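PDB 4UHQ: large component of pyocin AP41 from Pseudomonas aeruginosa, which probably acts, through this C-terminal HNH-type nuclease domain, as a bacteriocin endonuclease that cuts DNA. Local coordinates for residues A[7-12]-A[110-115]; A[93-98]-A[117-122]. All coordinates share one frame; numbering follows the deposited sequence.

Contact 1 of 2, residues A[7-12]-A[110-115]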
loop_
_atom_site.group_PDB
_atom_site.type_symbol
_atom_site.label_atom_id
_atom_site.label_comp_id
_atom_site.label_asym_id
_atom_site.label_seq_id
_atom_site.Cartn_x
_atom_site.Cartn_y
_atom_site.Cartn_z
ATOM N N THR A 7 -3.185 -12.552 -5.230
ATOM C CA THR A 7 -2.191 -13.577 -5.037
ATOM C C THR A 7 -1.094 -12.990 -4.194
ATOM O O THR A 7 -1.079 -11.776 -3.947
ATOM C CB THR A 7 -1.610 -14.065 -6.363
ATOM O OG1 THR A 7 -1.000 -12.958 -7.060
ATOM C CG2 THR A 7 -2.727 -14.631 -7.248
ATOM N N GLY A 8 -0.184 -13.834 -3.739
ATOM C CA GLY A 8 1.000 -13.355 -3.050
ATOM C C GLY A 8 0.908 -13.436 -1.539
ATOM O O GLY A 8 -0.168 -13.534 -0.960
ATOM N N ASN A 9 2.069 -13.336 -0.906
ATOM C CA ASN A 9 2.153 -13.681 0.502
ATOM C C ASN A 9 2.619 -12.584 1.442
ATOM O O ASN A 9 2.481 -12.737 2.665
ATOM C CB ASN A 9 3.075 -14.891 0.657
ATOM C CG ASN A 9 2.594 -16.060 -0.152
ATOM O OD1 ASN A 9 1.416 -16.405 -0.113
ATOM N ND2 ASN A 9 3.491 -16.648 -0.931
ATOM N N GLY A 10 3.193 -11.504 0.909
ATOM C CA GLY A 10 3.740 -10.450 1.750
ATOM C C GLY A 10 5.010 -10.871 2.460
ATOM O O GLY A 10 5.662 -11.847 2.060
ATOM N N GLN A 11 5.370 -10.122 3.497
ATOM C CA GLN A 11 6.611 -10.365 4.208
ATOM C C GLN A 11 6.346 -10.404 5.702
ATOM O O GLN A 11 5.400 -9.778 6.173
ATOM C CB GLN A 11 7.636 -9.261 3.919
ATOM C CG GLN A 11 8.096 -9.229 2.479
ATOM C CD GLN A 11 8.898 -10.441 2.191
ATOM O OE1 GLN A 11 9.734 -10.829 3.002
ATOM N NE2 GLN A 11 8.615 -11.094 1.069
ATOM N N PRO A 12 7.219 -11.081 6.430
ATOM C CA PRO A 12 7.148 -10.995 7.897
ATOM C C PRO A 12 7.624 -9.597 8.305
ATOM O O PRO A 12 8.749 -9.194 8.013
ATOM C CB PRO A 12 8.088 -12.083 8.371
ATOM C CG PRO A 12 8.930 -12.455 7.183
ATOM C CD PRO A 12 8.315 -11.916 5.941
ATOM N N ASN A 110 -1.277 -8.851 -7.334
ATOM C CA ASN A 110 -0.232 -9.644 -6.681
ATOM C C ASN A 110 0.330 -8.846 -5.534
ATOM O O ASN A 110 0.986 -7.856 -5.722
ATOM C CB ASN A 110 0.879 -10.017 -7.681
ATOM C CG ASN A 110 1.964 -10.843 -7.041
ATOM O OD1 ASN A 110 2.002 -11.016 -5.829
ATOM N ND2 ASN A 110 2.837 -11.434 -7.873
ATOM N N ILE A 111 0.038 -9.308 -4.322
ATOM C CA ILE A 111 0.443 -8.591 -3.131
ATOM C C ILE A 111 1.978 -8.498 -3.014
ATOM O O ILE A 111 2.503 -7.519 -2.431
ATOM C CB ILE A 111 -0.177 -9.287 -1.905
ATOM C CG1 ILE A 111 -1.724 -9.170 -1.948
ATOM C CG2 ILE A 111 0.424 -8.726 -0.601
ATOM C CD1 ILE A 111 -2.463 -10.288 -1.160
ATOM N N ASP A 112 2.710 -9.461 -3.597
ATOM C CA ASP A 112 4.164 -9.355 -3.609
ATOM C C ASP A 112 4.694 -8.316 -4.625
ATOM O O ASP A 112 5.882 -7.969 -4.586
ATOM C CB ASP A 112 4.781 -10.749 -3.858
ATOM C CG ASP A 112 4.486 -11.694 -2.713
ATOM O OD1 ASP A 112 4.552 -11.213 -1.572
ATOM O OD2 ASP A 112 4.156 -12.867 -2.965
ATOM N N ASN A 113 3.807 -7.777 -5.454
ATOM C CA ASN A 113 4.111 -6.639 -6.298
ATOM C C ASN A 113 3.644 -5.323 -5.712
ATOM O O ASN A 113 3.583 -4.306 -6.411
ATOM C CB ASN A 113 3.454 -6.808 -7.670
ATOM C CG ASN A 113 4.040 -5.859 -8.697
ATOM O OD1 ASN A 113 5.236 -5.609 -8.684
ATOM N ND2 ASN A 113 3.202 -5.321 -9.569
ATOM N N LEU A 114 3.318 -5.320 -4.425
ATOM C CA LEU A 114 2.809 -4.064 -3.799
ATOM C C LEU A 114 3.731 -3.581 -2.692
ATOM O O LEU A 114 4.295 -4.406 -1.945
ATOM C CB LEU A 114 1.424 -4.264 -3.168
ATOM C CG LEU A 114 0.414 -4.851 -4.117
ATOM C CD1 LEU A 114 -0.921 -5.027 -3.395
ATOM C CD2 LEU A 114 0.230 -4.014 -5.378
ATOM N N VAL A 115 3.869 -2.263 -2.604
ATOM C CA VAL A 115 4.440 -1.651 -1.394
ATOM C C VAL A 115 3.558 -0.505 -0.974
ATOM O O VAL A 115 2.731 -0.004 -1.761
ATOM C CB VAL A 115 5.880 -1.137 -1.609
ATOM C CG1 VAL A 115 6.849 -2.294 -1.796
ATOM C CG2 VAL A 115 5.933 -0.151 -2.835
HETATM O O HOH W 1 6.335 -13.276 -0.206
#
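The carboxylate of Asp-112 is gripped by two successive backbone N-H groups of the 7-12 segment, those of Asn-9 and Gly-10. Asp-112 OD1 takes the Gly-10 N-H at 2.8 Å, approached on its syn side. Asp-112 OD2 is 3.0 Å from Asn-9 N, which sits above the carboxylate plane. The carboxylate can reach across because its CG lies beside the backbone N, anti to the carbonyl carbon (chi1 -65°). A water donates to both Asp-112 OD1 and Gly-10 O, so that OD1 receives three donors: Gly-10 N, the water and, weakly, Asn-9 N.

Just before these residues in both segments, Ile-111 N bonds to Thr-7 O at 2.7 Å and 169°, and Thr-7 and Asn-110 form a single beta bridge. Thr-7 O also rests against the Ile-111 side chain, 3.3 Å from Ile-111 CG1. The hydroxyl of Thr-7 lies against the backbone of Asn-110, OG1 to CA 3.4 Å, the two side chains crossing at about a right angle. Between these grips passes Gly-8, where a side chain would collide with Asn-110 OD1 and Asp-112 N; its CA comes within 3.2 Å of Asp-112 OD2.

Asn-110 OD1 accepts from Asp-112 N at 2.8 Å, the donor standing above the amide plane. Beyond the contact, Ile-111 packs on Ala-34 and Leu-37 of helix 31-37, while Arg-38 bonds to Gly-8 O. The N-terminal loop of the colicin-type DNase domain is thus pinned at the surface to an Asx turn that overlaps a short 3-10 segment, 111-112, just ahead of strand 114-117 of the HNH region.

Contact 2 of 2, residues A[93-98]-A[117-122]. With NI (nickel (II) ion), chain E.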
loop_
_atom_site.group_PDB
_atom_site.type_symbol
_atom_site.label_atom_id
_atom_site.label_comp_id
_atom_site.label_asym_id
_atom_site.label_seq_id
_atom_site.Cartn_x
_atom_site.Cartn_y
_atom_site.Cartn_z
ATOM N N LYS A 93 -2.638 10.840 1.176
ATOM C CA LYS A 93 -2.757 9.598 1.905
ATOM C C LYS A 93 -1.704 8.593 1.446
ATOM O O LYS A 93 -1.227 8.617 0.308
ATOM C CB LYS A 93 -4.153 8.999 1.689
ATOM C CG LYS A 93 -5.275 9.947 2.093
ATOM C CD LYS A 93 -6.667 9.389 1.781
ATOM C CE LYS A 93 -7.677 10.519 2.015
ATOM N NZ LYS A 93 -9.088 9.967 2.056
ATOM N N PHE A 94 -1.403 7.646 2.338
ATOM C CA PHE A 94 -0.548 6.535 1.946
ATOM C C PHE A 94 -1.128 5.831 0.717
ATOM O O PHE A 94 -2.344 5.631 0.587
ATOM C CB PHE A 94 -0.389 5.560 3.133
ATOM C CG PHE A 94 0.477 6.097 4.228
ATOM C CD1 PHE A 94 1.826 5.922 4.189
ATOM C CD2 PHE A 94 -0.098 6.701 5.337
ATOM C CE1 PHE A 94 2.648 6.410 5.210
ATOM C CE2 PHE A 94 0.713 7.187 6.352
ATOM C CZ PHE A 94 2.055 7.018 6.304
ATOM N N GLU A 95 -0.229 5.486 -0.191
ATOM C CA GLU A 95 -0.579 4.895 -1.477
ATOM C C GLU A 95 -0.038 3.498 -1.613
ATOM O O GLU A 95 1.006 3.190 -1.057
ATOM C CB GLU A 95 -0.010 5.787 -2.633
ATOM C CG GLU A 95 -0.786 7.127 -2.659
ATOM C CD GLU A 95 -0.311 8.119 -3.669
ATOM O OE1 GLU A 95 0.732 7.858 -4.311
ATOM O OE2 GLU A 95 -0.972 9.182 -3.792
ATOM N N ILE A 96 -0.749 2.658 -2.365
ATOM C CA ILE A 96 -0.277 1.326 -2.696
ATOM C C ILE A 96 0.367 1.407 -4.083
ATOM O O ILE A 96 -0.316 1.754 -5.059
ATOM C CB ILE A 96 -1.442 0.341 -2.699
ATOM C CG1 ILE A 96 -2.168 0.346 -1.361
ATOM C CG2 ILE A 96 -0.884 -1.078 -3.009
ATOM C CD1 ILE A 96 -3.502 -0.421 -1.427
ATOM N N HIS A 97 1.679 1.220 -4.146
ATOM C CA HIS A 97 2.403 1.299 -5.422
ATOM C C HIS A 97 2.735 -0.095 -5.935
ATOM O O HIS A 97 3.091 -1.013 -5.180
ATOM C CB HIS A 97 3.675 2.151 -5.206
ATOM C CG HIS A 97 4.799 1.937 -6.194
ATOM N ND1 HIS A 97 4.790 2.393 -7.512
ATOM C CD2 HIS A 97 6.031 1.399 -5.997
ATOM C CE1 HIS A 97 5.948 2.102 -8.079
ATOM N NE2 HIS A 97 6.718 1.493 -7.182
ATOM N N HIS A 98 2.574 -0.255 -7.244
ATOM C CA HIS A 98 2.961 -1.484 -7.917
ATOM C C HIS A 98 4.447 -1.418 -8.251
ATOM O O HIS A 98 4.894 -0.590 -9.036
ATOM C CB HIS A 98 2.103 -1.668 -9.190
ATOM C CG HIS A 98 0.679 -2.002 -8.865
ATOM N ND1 HIS A 98 -0.292 -1.044 -8.630
ATOM C CD2 HIS A 98 0.079 -3.210 -8.723
ATOM C CE1 HIS A 98 -1.433 -1.663 -8.318
ATOM N NE2 HIS A 98 -1.232 -2.974 -8.366
ATOM N N VAL A 117 3.749 3.439 0.099
ATOM C CA VAL A 117 4.604 4.613 -0.051
ATOM C C VAL A 117 3.803 5.854 0.261
ATOM O O VAL A 117 2.562 5.878 0.172
ATOM C CB VAL A 117 5.175 4.736 -1.479
ATOM C CG1 VAL A 117 6.316 3.742 -1.686
ATOM C CG2 VAL A 117 4.033 4.505 -2.511
ATOM N N THR A 118 4.483 6.916 0.663
ATOM C CA THR A 118 3.789 8.209 0.770
ATOM C C THR A 118 3.568 8.782 -0.633
ATOM O O THR A 118 4.233 8.367 -1.588
ATOM C CB THR A 118 4.568 9.244 1.581
ATOM O OG1 THR A 118 5.840 9.448 0.950
ATOM C CG2 THR A 118 4.784 8.733 2.953
ATOM N N PRO A 119 2.669 9.740 -0.781
ATOM C CA PRO A 119 2.506 10.331 -2.116
ATOM C C PRO A 119 3.800 10.918 -2.655
ATOM O O PRO A 119 4.110 10.763 -3.885
ATOM C CB PRO A 119 1.468 11.421 -1.897
ATOM C CG PRO A 119 0.635 10.891 -0.739
ATOM C CD PRO A 119 1.620 10.203 0.159
ATOM N N LYS A 120 4.562 11.624 -1.814
ATOM C CA LYS A 120 5.832 12.193 -2.251
ATOM C C LYS A 120 6.789 11.105 -2.703
ATOM O O LYS A 120 7.385 11.232 -3.808
ATOM C CB LYS A 120 6.460 13.006 -1.106
ATOM C CG LYS A 120 7.921 13.451 -1.322
ATOM C CD LYS A 120 8.428 14.223 -0.055
ATOM C CE LYS A 120 9.916 14.553 -0.163
ATOM N NZ LYS A 120 10.824 13.366 -0.136
ATOM N N ARG A 121 6.959 10.047 -1.910
ATOM C CA ARG A 121 7.928 9.018 -2.311
ATOM C C ARG A 121 7.435 8.253 -3.529
ATOM O O ARG A 121 8.254 7.914 -4.403
ATOM C CB ARG A 121 8.241 8.038 -1.152
ATOM C CG ARG A 121 9.366 7.058 -1.451
ATOM C CD ARG A 121 10.718 7.761 -1.806
ATOM N NE ARG A 121 11.589 6.773 -2.420
ATOM C CZ ARG A 121 12.515 7.062 -3.347
ATOM N NH1 ARG A 121 12.710 8.336 -3.688
ATOM N NH2 ARG A 121 13.200 6.087 -3.921
ATOM N N HIS A 122 6.133 8.033 -3.664
ATOM C CA HIS A 122 5.657 7.340 -4.874
ATOM C C HIS A 122 6.032 8.121 -6.139
ATOM O O HIS A 122 6.473 7.546 -7.149
ATOM C CB HIS A 122 4.131 7.204 -4.773
ATOM C CG HIS A 122 3.528 6.233 -5.743
ATOM N ND1 HIS A 122 2.164 6.065 -5.845
ATOM C CD2 HIS A 122 4.076 5.347 -6.605
ATOM C CE1 HIS A 122 1.890 5.158 -6.769
ATOM N NE2 HIS A 122 3.034 4.731 -7.280
HETATM NI NI NI E . 3.396 3.316 -8.762
HETATM O O HOH W 2 1.970 10.186 -5.627
HETATM O O HOH W 3 3.867 1.704 -10.117
#
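His-97 and His-122 converge on one nickel ion with their ring planes 65° apart, an oblique pairing held by the metal. His-97 binds through ND1 and His-122 through NE2, each 2.1 Å from the nickel. The His-97 side chain leaves the strand with CG anti to the backbone N (chi1 158°), and its CB lies over one face of the His-122 ring in a CH-pi contact, 3.6 Å from the centroid.

At the edge of the same imidazole, Glu-95 OE1 accepts from His-122 ND1 at 2.8 Å on the anti side, close to the ring plane although the carboxylate is turned 79° against it. The ND1 proton is engaged while NE2 faces the metal, so Glu-95, in the second shell, helps the nickel to fix the rotation of the ring. A water bridges Glu-95 OE1 and Pro-119 O.

In the backbone, Glu-95 and Val-117 form an antiparallel hydrogen-bonded pair with their side chains on one face, and Val-117 CG2 packs on His-97 CB at 3.6 Å. Thr-118, whose hydroxyl also bonds to Glu-86, N-caps helix 119-132 by accepting from Arg-121 N.

His-126, further along that helix, is the third histidine ligand; a water 2.2 Å from the nickel and two further ligand atoms complete six positions. Two antiparallel strands followed by a helix, with histidines of strand and helix binding one metal, form the beta-beta-alpha-metal motif of HNH nucleases.

From the N terminus, the chain passes strand 4-5 and enters the 7-12 loop, half of contact 1. It then runs through strand 27-28, which will flank 114-117 in the sheet, and the helices between 31 and 75 to 93-98, the first half of contact 2, and returns at 110-115 to close contact 1 after 97 residues. Segment 117-122 follows and closes contact 2 over 18 residues, so the closures cross rather than nest. Their centres lie about 16 Å apart, yet they meet in one sheet: Val-115 O is 2.9 Å from His-97 N, probably a hydrogen bond, and Leu-114 packs on His-98 and Ile-96. Strand 114-117 therefore joins the N-terminal loop to the metal-binding helix 119-132.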